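Local coordinates for protein DUTPase (Staphylococcus phage 11, PDB 4GV8) that probably hydrolyses dUTP to dUMP and pyrophosphate, as a trimeric all-beta dUTPase that binds a non-hydrolysable dUTP analogue, at residues Leu73-Gly78 with Lys133-Val138. Numbering follows the deposited sequence.
Sequences LVIETG and KLAQLV. With DUP (2'-deoxyuridine 5'-alpha,beta-imido-triphosphate), chain J; DUP (2'-deoxyuridine 5'-alpha,beta-imido-triphosphate), chain L.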
loop_
_atom_site.group_PDB
_atom_site.type_symbol
_atom_site.label_atom_id
_atom_site.label_comp_id
_atom_site.label_asym_id
_atom_site.label_seq_id
_atom_site.Cartn_x
_atom_site.Cartn_y
_atom_site.Cartn_z
ATOM N N LEU B 73 8.729 -10.249 0.579
ATOM C CA LEU B 73 7.833 -10.080 1.713
ATOM C C LEU B 73 7.083 -8.770 1.588
ATOM O O LEU B 73 7.687 -7.694 1.682
ATOM C CB LEU B 73 8.610 -10.134 2.997
ATOM C CG LEU B 73 9.295 -11.457 3.349
ATOM C CD1 LEU B 73 10.100 -11.212 4.621
ATOM C CD2 LEU B 73 8.310 -12.633 3.509
ATOM N N VAL B 74 5.774 -8.888 1.327
ATOM C CA VAL B 74 4.866 -7.766 1.057
ATOM C C VAL B 74 3.981 -7.642 2.299
ATOM O O VAL B 74 3.235 -8.554 2.661
ATOM C CB VAL B 74 3.966 -7.979 -0.210
ATOM C CG1 VAL B 74 3.009 -6.793 -0.458
ATOM C CG2 VAL B 74 4.795 -8.256 -1.473
ATOM N N ILE B 75 4.056 -6.477 2.935
ATOM C CA ILE B 75 3.216 -6.114 4.017
ATOM C C ILE B 75 2.120 -5.159 3.517
ATOM O O ILE B 75 2.430 -4.082 2.960
ATOM C CB ILE B 75 4.020 -5.447 5.192
ATOM C CG1 ILE B 75 5.057 -6.461 5.761
ATOM C CG2 ILE B 75 3.062 -4.830 6.247
ATOM C CD1 ILE B 75 6.129 -5.860 6.663
ATOM N N GLU B 76 0.864 -5.543 3.781
ATOM C CA GLU B 76 -0.277 -4.673 3.562
ATOM C C GLU B 76 -0.347 -3.740 4.761
ATOM O O GLU B 76 -0.525 -4.170 5.920
ATOM C CB GLU B 76 -1.570 -5.462 3.427
ATOM C CG GLU B 76 -2.780 -4.525 3.286
ATOM C CD GLU B 76 -2.875 -3.858 1.905
ATOM O OE1 GLU B 76 -3.857 -3.143 1.666
ATOM O OE2 GLU B 76 -1.985 -4.048 1.039
ATOM N N THR B 77 -0.186 -2.467 4.491
ATOM C CA THR B 77 -0.328 -1.402 5.503
ATOM C C THR B 77 -1.660 -1.532 6.278
ATOM O O THR B 77 -2.756 -1.613 5.710
ATOM C CB THR B 77 -0.135 -0.001 4.834
ATOM O OG1 THR B 77 1.219 0.089 4.314
ATOM C CG2 THR B 77 -0.382 1.170 5.780
ATOM N N GLY B 78 -1.502 -1.615 7.584
ATOM C CA GLY B 78 -2.598 -1.727 8.518
ATOM C C GLY B 78 -2.952 -0.384 9.063
ATOM O O GLY B 78 -2.086 0.406 9.450
ATOM N N LYS B 133 13.254 -6.759 12.812
ATOM C CA LYS B 133 12.709 -5.397 12.610
ATOM C C LYS B 133 11.987 -5.378 11.230
ATOM O O LYS B 133 12.566 -5.067 10.180
ATOM C CB LYS B 133 13.830 -4.378 12.665
ATOM C CG LYS B 133 13.339 -2.948 12.857
ATOM C CD LYS B 133 14.444 -1.936 12.630
ATOM C CE LYS B 133 15.321 -1.772 13.841
ATOM N NZ LYS B 133 16.562 -1.070 13.383
ATOM N N LEU B 134 10.733 -5.833 11.271
ATOM C CA LEU B 134 9.980 -6.263 10.103
ATOM C C LEU B 134 9.089 -5.166 9.469
ATOM O O LEU B 134 8.815 -5.200 8.270
ATOM C CB LEU B 134 9.095 -7.456 10.519
ATOM C CG LEU B 134 8.222 -8.097 9.448
ATOM C CD1 LEU B 134 9.090 -8.573 8.296
ATOM C CD2 LEU B 134 7.335 -9.237 9.964
ATOM N N ALA B 135 8.603 -4.244 10.287
ATOM C CA ALA B 135 7.695 -3.133 9.855
ATOM C C ALA B 135 7.968 -1.877 10.664
ATOM O O ALA B 135 8.852 -1.850 11.542
ATOM C CB ALA B 135 6.211 -3.536 10.005
ATOM N N GLN B 136 7.202 -0.827 10.373
ATOM C CA GLN B 136 7.230 0.428 11.134
ATOM C C GLN B 136 5.838 0.992 11.282
ATOM O O GLN B 136 4.918 0.629 10.558
ATOM C CB GLN B 136 8.173 1.480 10.549
ATOM C CG GLN B 136 7.748 2.020 9.192
ATOM C CD GLN B 136 8.851 2.780 8.474
ATOM O OE1 GLN B 136 9.089 2.605 7.261
ATOM N NE2 GLN B 136 9.532 3.604 9.210
ATOM N N LEU B 137 5.695 1.844 12.288
ATOM C CA LEU B 137 4.412 2.429 12.709
ATOM C C LEU B 137 4.535 3.950 12.637
ATOM O O LEU B 137 5.338 4.573 13.359
ATOM C CB LEU B 137 4.057 2.010 14.166
ATOM C CG LEU B 137 2.693 2.532 14.670
ATOM C CD1 LEU B 137 1.504 1.877 13.917
ATOM C CD2 LEU B 137 2.596 2.452 16.208
ATOM N N VAL B 138 3.776 4.545 11.711
ATOM C CA VAL B 138 3.750 5.992 11.508
ATOM C C VAL B 138 2.355 6.464 11.962
ATOM O O VAL B 138 1.352 5.891 11.558
ATOM C CB VAL B 138 3.974 6.333 10.025
ATOM C CG1 VAL B 138 3.896 7.875 9.815
ATOM C CG2 VAL B 138 5.296 5.721 9.588
HETATM O O4 DUP J . -2.433 -4.777 9.499
HETATM C C4 DUP J . -3.264 -4.618 10.564
HETATM C C5 DUP J . -4.492 -3.992 10.430
HETATM C C6 DUP J . -5.287 -3.826 11.511
HETATM N N3 DUP J . -2.889 -4.975 11.803
HETATM C C2 DUP J . -3.726 -4.865 12.861
HETATM O O2 DUP J . -3.307 -5.346 14.034
HETATM N N1 DUP J . -4.936 -4.284 12.731
HETATM C "C1'" DUP J . -5.848 -4.106 13.867
HETATM C "C2'" DUP J . -5.870 -2.650 14.346
HETATM C "C3'" DUP J . -7.192 -2.103 13.809
HETATM O "O3'" DUP J . -7.673 -1.026 14.610
HETATM O "O4'" DUP J . -7.220 -4.422 13.483
HETATM C "C4'" DUP J . -8.117 -3.318 13.740
HETATM C "C5'" DUP J . -9.214 -3.207 12.680
HETATM O "O5'" DUP J . -8.711 -2.847 11.368
HETATM P PA DUP J . -9.662 -2.985 10.101
HETATM O O1A DUP J . -10.806 -2.053 10.380
HETATM O O2A DUP J . -8.637 -2.702 8.950
HETATM N N3A DUP J . -10.187 -4.598 9.960
HETATM P PB DUP J . -11.819 -5.024 9.719
HETATM O O1B DUP J . -12.607 -3.811 9.238
HETATM O O2B DUP J . -11.789 -6.255 8.803
HETATM O O3B DUP J . -12.235 -5.450 11.268
HETATM P PG DUP J . -13.248 -4.660 12.275
HETATM O O2G DUP J . -14.594 -5.251 11.960
HETATM O O1G DUP J . -13.132 -3.159 11.974
HETATM O O3G DUP J . -12.695 -4.917 13.658
HETATM O O4 DUP L . 10.206 3.712 -1.523
HETATM C C4 DUP L . 11.107 4.418 -0.826
HETATM C C5 DUP L . 11.181 4.323 0.558
HETATM C C6 DUP L . 12.147 5.062 1.262
HETATM N N3 DUP L . 11.961 5.231 -1.464
HETATM C C2 DUP L . 12.922 5.924 -0.761
HETATM O O2 DUP L . 13.766 6.735 -1.460
HETATM N N1 DUP L . 13.030 5.827 0.592
HETATM C "C1'" DUP L . 14.068 6.563 1.340
HETATM C "C2'" DUP L . 13.445 7.704 2.115
HETATM C "C3'" DUP L . 13.412 7.212 3.552
HETATM O "O3'" DUP L . 13.537 8.328 4.439
HETATM O "O4'" DUP L . 14.694 5.644 2.268
HETATM C "C4'" DUP L . 14.550 6.162 3.619
HETATM C "C5'" DUP L . 14.326 5.018 4.603
HETATM O "O5'" DUP L . 12.988 4.481 4.577
HETATM P PA DUP L . 12.650 3.254 5.586
HETATM O O1A DUP L . 11.323 2.722 5.088
HETATM O O2A DUP L . 12.782 3.631 7.024
HETATM N N3A DUP L . 13.836 2.132 5.155
HETATM P PB DUP L . 14.745 1.136 6.176
HETATM O O1B DUP L . 14.035 1.136 7.525
HETATM O O2B DUP L . 14.908 -0.211 5.488
HETATM O O3B DUP L . 16.191 1.903 6.312
HETATM P PG DUP L . 16.747 3.049 7.382
HETATM O O2G DUP L . 15.602 3.574 8.260
HETATM O O1G DUP L . 17.616 2.111 8.118
HETATM O O3G DUP L . 17.388 4.022 6.443
#
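A classic beta bulge in strand 133-141 of the dUTPase jelly roll sets L134 and A135 together beside the end of I75, and shows how an irregular strand can bring two consecutive side chains to one neighbour. Both bulged residues are opposite I29 of strand 26-30. L134 has a helix-like backbone, whereas A135 is almost fully extended; this kink turns both side chains to the same side of the strand. CD1 of I75 arrives end-on and lies 4.1 Å from CB of A135, which points toward it, and 4.1 Å from CG of L134, whose CB leaves to the side. It also presses against the backbone, 3.2 Å from O of L134, a tight contact with a carbonyl oxygen. The reach comes from the longer branch of I75: CG1 stands opposite the carbonyl carbon (chi1 -62°) and CD1 continues extended beyond it (chi2 166°). The closest CA atoms of the two segments, those of I75 and A135, are 7.9 Å apart. Strand 57-63 lies between strands 73-80 and 133-141, so these meet through apolar side chains and not as paired neighbours. I90 of strand 89-94 touches I75, L134 and A135 alike, extending the apolar cluster within the barrel. The two strands also lead to different active sites of the trimer. The uracil O4 of one bound nucleotide approaches CA of G78 to 3.2 Å, with no side chain in its way. Q136, next after the bulge, belongs to the phosphate end of another pocket, completed by G89 and D81 of the second subunit.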